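Local coordinates for metallo-beta-lactamase domain-containing protein (Thermotoga maritima, PDB 3H3E) that is of uncharacterised function but binds zinc and has the metallo-beta-lactamase fold, consistent with a metal-dependent hydrolase and possibly with transferase activity, at residues Asp158-Glu163 with Cys180-Ile185; Gly134-Arg139 with Asp186-Asp191. The protein carries 2 engineered substitutions. All blocks are in the same frame, centred on the assembly; numbering follows the deposited sequence.

Contact 1: Asp158-Glu163 with Cys180-Ile185. With ZN (zinc ion), chain B.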
loop_
_atom_site.group_PDB
_atom_site.type_symbol
_atom_site.label_atom_id
_atom_site.label_comp_id
_atom_site.label_asym_id
_atom_site.label_seq_id
_atom_site.Cartn_x
_atom_site.Cartn_y
_atom_site.Cartn_z
ATOM N N ASP A 158 2.545 -13.665 12.046
ATOM C CA ASP A 158 2.134 -12.278 11.795
ATOM C C ASP A 158 0.860 -12.225 10.960
ATOM O O ASP A 158 0.848 -12.707 9.820
ATOM C CB ASP A 158 3.256 -11.524 11.069
ATOM C CG ASP A 158 3.041 -10.016 11.038
ATOM O OD1 ASP A 158 2.014 -9.528 11.548
ATOM O OD2 ASP A 158 3.910 -9.310 10.493
ATOM N N LEU A 159 -0.206 -11.642 11.518
ATOM C CA LEU A 159 -1.476 -11.515 10.797
ATOM C C LEU A 159 -1.683 -10.105 10.240
ATOM O O LEU A 159 -2.701 -9.803 9.613
ATOM C CB LEU A 159 -2.659 -11.914 11.682
ATOM C CG LEU A 159 -2.715 -13.314 12.319
ATOM C CD1 LEU A 159 -4.163 -13.704 12.460
ATOM C CD2 LEU A 159 -1.984 -14.378 11.526
ATOM N N PHE A 160 -0.705 -9.247 10.484
ATOM C CA PHE A 160 -0.699 -7.903 9.938
ATOM C C PHE A 160 -1.822 -7.036 10.472
ATOM O O PHE A 160 -2.517 -6.352 9.728
ATOM C CB PHE A 160 -0.650 -7.946 8.417
ATOM C CG PHE A 160 0.614 -8.539 7.897
ATOM C CD1 PHE A 160 0.734 -9.903 7.729
ATOM C CD2 PHE A 160 1.708 -7.743 7.623
ATOM C CE1 PHE A 160 1.927 -10.463 7.269
ATOM C CE2 PHE A 160 2.901 -8.296 7.158
ATOM C CZ PHE A 160 3.008 -9.646 6.981
ATOM N N GLU A 161 -1.962 -7.059 11.790
ATOM C CA GLU A 161 -2.917 -6.214 12.479
ATOM C C GLU A 161 -2.560 -4.744 12.279
ATOM O O GLU A 161 -3.329 -3.852 12.658
ATOM C CB GLU A 161 -2.923 -6.545 13.967
ATOM C CG GLU A 161 -3.152 -7.998 14.295
ATOM C CD GLU A 161 -4.607 -8.397 14.203
ATOM O OE1 GLU A 161 -5.430 -7.592 13.708
ATOM O OE2 GLU A 161 -4.933 -9.528 14.629
ATOM N N ASP A 162 -1.392 -4.503 11.685
ATOM C CA ASP A 162 -0.903 -3.148 11.416
ATOM C C ASP A 162 -1.262 -2.615 10.039
ATOM O O ASP A 162 -1.076 -1.444 9.772
ATOM C CB ASP A 162 0.608 -3.088 11.565
ATOM C CG ASP A 162 1.327 -4.091 10.671
ATOM O OD1 ASP A 162 0.914 -5.269 10.644
ATOM O OD2 ASP A 162 2.321 -3.708 10.013
ATOM N N GLU A 163 -1.779 -3.474 9.171
ATOM C CA GLU A 163 -2.039 -3.119 7.777
ATOM C C GLU A 163 -3.207 -2.172 7.607
ATOM O O GLU A 163 -4.273 -2.393 8.163
ATOM C CB GLU A 163 -2.298 -4.376 6.948
ATOM C CG GLU A 163 -2.508 -4.102 5.486
ATOM C CD GLU A 163 -2.353 -5.348 4.643
ATOM O OE1 GLU A 163 -3.343 -6.101 4.496
ATOM O OE2 GLU A 163 -1.237 -5.570 4.123
ATOM N N CYS A 180 0.917 -3.612 0.325
ATOM C CA CYS A 180 1.241 -4.991 0.002
ATOM C C CYS A 180 0.039 -5.948 0.058
ATOM O O CYS A 180 0.074 -7.036 -0.512
ATOM C CB CYS A 180 2.398 -5.484 0.884
ATOM S SG CYS A 180 3.870 -5.926 -0.018
ATOM N N SER A 181 -1.018 -5.544 0.746
ATOM C CA SER A 181 -2.223 -6.363 0.849
ATOM C C SER A 181 -1.955 -7.743 1.429
ATOM O O SER A 181 -2.259 -8.745 0.803
ATOM C CB SER A 181 -2.882 -6.522 -0.515
ATOM O OG SER A 181 -3.118 -5.266 -1.113
ATOM N N HIS A 182 -1.412 -7.803 2.635
ATOM C CA HIS A 182 -1.082 -9.086 3.245
ATOM C C HIS A 182 -2.333 -9.816 3.712
ATOM O O HIS A 182 -2.382 -11.044 3.774
ATOM C CB HIS A 182 -0.134 -8.875 4.420
ATOM C CG HIS A 182 1.291 -8.648 4.013
ATOM N ND1 HIS A 182 2.076 -9.642 3.470
ATOM C CD2 HIS A 182 2.072 -7.545 4.077
ATOM C CE1 HIS A 182 3.282 -9.161 3.222
ATOM N NE2 HIS A 182 3.305 -7.891 3.580
ATOM N N ARG A 183 -3.350 -9.043 4.044
ATOM C CA ARG A 183 -4.586 -9.605 4.532
ATOM C C ARG A 183 -5.486 -10.035 3.387
ATOM O O ARG A 183 -6.525 -10.633 3.617
ATOM C CB ARG A 183 -5.296 -8.604 5.430
ATOM C CG ARG A 183 -4.568 -8.334 6.741
ATOM C CD ARG A 183 -5.600 -7.927 7.777
ATOM N NE ARG A 183 -5.296 -8.502 9.070
ATOM C CZ ARG A 183 -6.205 -8.973 9.908
ATOM N NH1 ARG A 183 -7.482 -8.936 9.590
ATOM N NH2 ARG A 183 -5.830 -9.487 11.066
ATOM N N GLY A 184 -5.071 -9.740 2.156
ATOM C CA GLY A 184 -5.820 -10.121 0.968
ATOM C C GLY A 184 -6.451 -8.939 0.259
ATOM O O GLY A 184 -7.227 -8.209 0.858
ATOM N N ILE A 185 -6.115 -8.727 -1.011
ATOM C CA ILE A 185 -6.593 -7.537 -1.711
ATOM C C ILE A 185 -8.090 -7.632 -1.904
ATOM O O ILE A 185 -8.793 -6.622 -1.873
ATOM C CB ILE A 185 -5.878 -7.327 -3.049
ATOM C CG1 ILE A 185 -6.350 -6.043 -3.732
ATOM C CG2 ILE A 185 -6.129 -8.496 -3.962
ATOM C CD1 ILE A 185 -6.374 -4.846 -2.883
HETATM ZN ZN ZN B . 5.090 -6.352 3.311
HETATM O O HOH W 1 -7.384 -10.444 13.210
HETATM O O HOH W 2 -0.291 -3.469 2.739
#
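Glu163 grips the loop that carries the zinc ligand His182. Its CG stands anti to the backbone N (chi1 -177°) and the chain runs on extended, so CB, CG and CD carry the carboxylate straight to the backbone amides of His182 and Arg183. There each oxygen spends its syn lone pair on one N-H: OE2 accepts from His182 N at 2.7 Å, nearly straight at 168°, and OE1 from Arg183 N at 3.0 Å. OE2 also accepts a hydrogen bond from a water that in turn accepts from Cys180 N. The amides on both sides of the His182 CA are thereby held, which probably helps place the imidazole. That ring lies in an offset stack on Phe160, centroids 3.9 Å apart and planes at 10°, while its NE2 binds zinc at 2.4 Å; His69 and His71 complete the seen ligands. Farther out, Arg183 NE donates to Leu159 O at 3.0 Å, its NH1 bonds to Ala136 O, and NH2 pairs with Glu161 OE1 through charge alone, the oxygen lying out of the guanidinium plane. In this metallo-beta-lactamase fold the contact joins two loops, one leading from strand 155-157 to strand 165-170, the other from strand 173-178 into helix 185-193.

Contact 2: Gly134-Arg139 with Asp186-Asp191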
loop_
_atom_site.group_PDB
_atom_site.type_symbol
_atom_site.label_atom_id
_atom_site.label_comp_id
_atom_site.label_asym_id
_atom_site.label_seq_id
_atom_site.Cartn_x
_atom_site.Cartn_y
_atom_site.Cartn_z
ATOM N N GLY A 134 -8.549 0.095 8.383
ATOM C CA GLY A 134 -7.678 -0.754 9.171
ATOM C C GLY A 134 -7.585 -2.154 8.617
ATOM O O GLY A 134 -8.070 -2.426 7.520
ATOM N N PRO A 135 -6.973 -3.063 9.386
ATOM C CA PRO A 135 -6.700 -4.418 8.916
ATOM C C PRO A 135 -7.971 -5.045 8.352
ATOM O O PRO A 135 -9.004 -5.058 9.027
ATOM C CB PRO A 135 -6.293 -5.147 10.191
ATOM C CG PRO A 135 -5.980 -4.136 11.154
ATOM C CD PRO A 135 -6.735 -2.920 10.826
ATOM N N ALA A 136 -7.889 -5.565 7.132
ATOM C CA ALA A 136 -9.034 -6.191 6.477
ATOM C C ALA A 136 -9.445 -7.472 7.170
ATOM O O ALA A 136 -8.619 -8.193 7.715
ATOM C CB ALA A 136 -8.708 -6.480 5.033
ATOM N N ASN A 137 -10.736 -7.750 7.131
ATOM C CA ASN A 137 -11.285 -8.995 7.616
ATOM C C ASN A 137 -10.788 -10.131 6.736
ATOM O O ASN A 137 -10.992 -10.120 5.526
ATOM C CB ASN A 137 -12.815 -8.903 7.577
ATOM C CG ASN A 137 -13.504 -10.183 8.033
ATOM O OD1 ASN A 137 -12.887 -11.238 8.160
ATOM N ND2 ASN A 137 -14.804 -10.090 8.258
ATOM N N LEU A 138 -10.144 -11.119 7.345
ATOM C CA LEU A 138 -9.550 -12.221 6.585
ATOM C C LEU A 138 -10.544 -13.228 5.996
ATOM O O LEU A 138 -10.167 -14.055 5.168
ATOM C CB LEU A 138 -8.532 -12.951 7.447
ATOM C CG LEU A 138 -7.227 -12.192 7.651
ATOM C CD1 LEU A 138 -6.522 -12.706 8.870
ATOM C CD2 LEU A 138 -6.341 -12.290 6.420
ATOM N N ARG A 139 -11.803 -13.155 6.423
ATOM C CA ARG A 139 -12.833 -14.103 5.989
ATOM C C ARG A 139 -12.360 -15.551 5.843
ATOM O O ARG A 139 -12.649 -16.205 4.837
ATOM C CB ARG A 139 -13.477 -13.628 4.695
ATOM C CG ARG A 139 -14.278 -12.365 4.878
ATOM C CD ARG A 139 -14.541 -11.653 3.579
ATOM N NE ARG A 139 -15.157 -10.359 3.828
ATOM C CZ ARG A 139 -14.500 -9.210 3.827
ATOM N NH1 ARG A 139 -13.196 -9.189 3.572
ATOM N NH2 ARG A 139 -15.150 -8.084 4.078
ATOM N N ASP A 186 -8.578 -8.854 -2.071
ATOM C CA ASP A 186 -10.016 -9.117 -2.089
ATOM C C ASP A 186 -10.715 -8.793 -0.763
ATOM O O ASP A 186 -11.774 -8.170 -0.752
ATOM C CB ASP A 186 -10.324 -10.553 -2.537
ATOM C CG ASP A 186 -9.663 -11.630 -1.658
ATOM O OD1 ASP A 186 -8.596 -11.384 -1.057
ATOM O OD2 ASP A 186 -10.214 -12.756 -1.596
ATOM N N ASN A 187 -10.130 -9.216 0.354
ATOM C CA ASN A 187 -10.676 -8.870 1.671
ATOM C C ASN A 187 -10.691 -7.377 1.871
ATOM O O ASN A 187 -11.609 -6.811 2.464
ATOM C CB ASN A 187 -9.864 -9.534 2.781
ATOM C CG ASN A 187 -10.175 -10.991 2.905
ATOM O OD1 ASN A 187 -11.313 -11.396 2.696
ATOM N ND2 ASN A 187 -9.171 -11.798 3.222
ATOM N N ILE A 188 -9.657 -6.742 1.351
ATOM C CA ILE A 188 -9.499 -5.313 1.478
ATOM C C ILE A 188 -10.615 -4.611 0.736
ATOM O O ILE A 188 -11.213 -3.680 1.253
ATOM C CB ILE A 188 -8.113 -4.875 0.983
ATOM C CG1 ILE A 188 -7.054 -5.304 2.013
ATOM C CG2 ILE A 188 -8.081 -3.395 0.729
ATOM C CD1 ILE A 188 -5.615 -5.110 1.586
ATOM N N LEU A 189 -10.922 -5.082 -0.466
ATOM C CA LEU A 189 -11.942 -4.428 -1.290
ATOM C C LEU A 189 -13.341 -4.650 -0.747
ATOM O O LEU A 189 -14.164 -3.751 -0.754
ATOM C CB LEU A 189 -11.858 -4.910 -2.735
ATOM C CG LEU A 189 -10.605 -4.484 -3.512
ATOM C CD1 LEU A 189 -10.710 -4.937 -4.941
ATOM C CD2 LEU A 189 -10.450 -2.992 -3.456
ATOM N N LEU A 190 -13.599 -5.861 -0.274
ATOM C CA LEU A 190 -14.865 -6.198 0.344
ATOM C C LEU A 190 -15.072 -5.380 1.608
ATOM O O LEU A 190 -16.176 -4.922 1.881
ATOM C CB LEU A 190 -14.911 -7.690 0.669
ATOM C CG LEU A 190 -14.799 -8.675 -0.499
ATOM C CD1 LEU A 190 -14.411 -10.071 -0.016
ATOM C CD2 LEU A 190 -16.110 -8.719 -1.253
ATOM N N ASP A 191 -14.018 -5.191 2.391
ATOM C CA ASP A 191 -14.148 -4.347 3.572
ATOM C C ASP A 191 -14.565 -2.941 3.155
ATOM O O ASP A 191 -15.422 -2.329 3.779
ATOM C CB ASP A 191 -12.859 -4.320 4.390
ATOM C CG ASP A 191 -12.818 -5.411 5.459
ATOM O OD1 ASP A 191 -13.503 -6.444 5.291
ATOM O OD2 ASP A 191 -12.100 -5.240 6.472
HETATM O O HOH W 3 -10.762 -2.796 6.501
HETATM O O HOH W 4 -15.804 -7.311 7.583
#
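One acidic and one amide side chain of the same helix, Asp191 and Asn187, receive the loop 134-139. Asp191 divides its carboxylate: OD2 accepts the backbone N of Asn137 at 2.9 Å, from above the carboxylate plane, while OD1 meets Arg139 NH2 at 2.6 Å in a salt bridge, the guanidinium and carboxylate planes 75° apart. One turn back, Arg139 NH1 donates to both Asn187 OD1, at 3.0 Å and 162°, and Asn187 O, at 3.1 Å; that carbonyl also accepts the helical bond from Asp191 N. Leu190 CB lies against one guanidinium face, 3.3 Å above its plane, and Asn137 CB is over the opposite face. Within the metallo-beta-lactamase fold this fastens the loop after strand 130-133 to helix 185-193, whose start directly follows the loop bearing the zinc ligand His182. Alongside the polar bonds, Ala136 CB packs on Ile188 CG1 at 3.6 Å. Further bonds probably help position these partners: Asn137 OD1 accepts from Arg139 N at 2.8 Å, an Asx turn within the loop, and Asn187 ND2, weakly bonded to Leu138 O, also donates to Arg183 O. A water bridges Gly134 O and Asp191 OD2.

In the fold
Contact 1 is the more buried of the two, with six of its eight touching residues buried against four of nine in contact 2; each has one exposed touching residue, Glu161 and Asn137. Their centres lie about 10 Å and about 13 Å from that of the chain. The segments 180-185 and 186-191 are consecutive, so both contacts bear on the start of helix 185-193: contact 1 on the loop entering it, contact 2 on its flank. Arg183 joins them directly, while Pro135 packs on Glu161 and Glu163. The chemistry differs accordingly: ring stacking and a carboxylate receiving amides beside the metal, against a guanidinium held by helix side chains and a carbonyl farther from it.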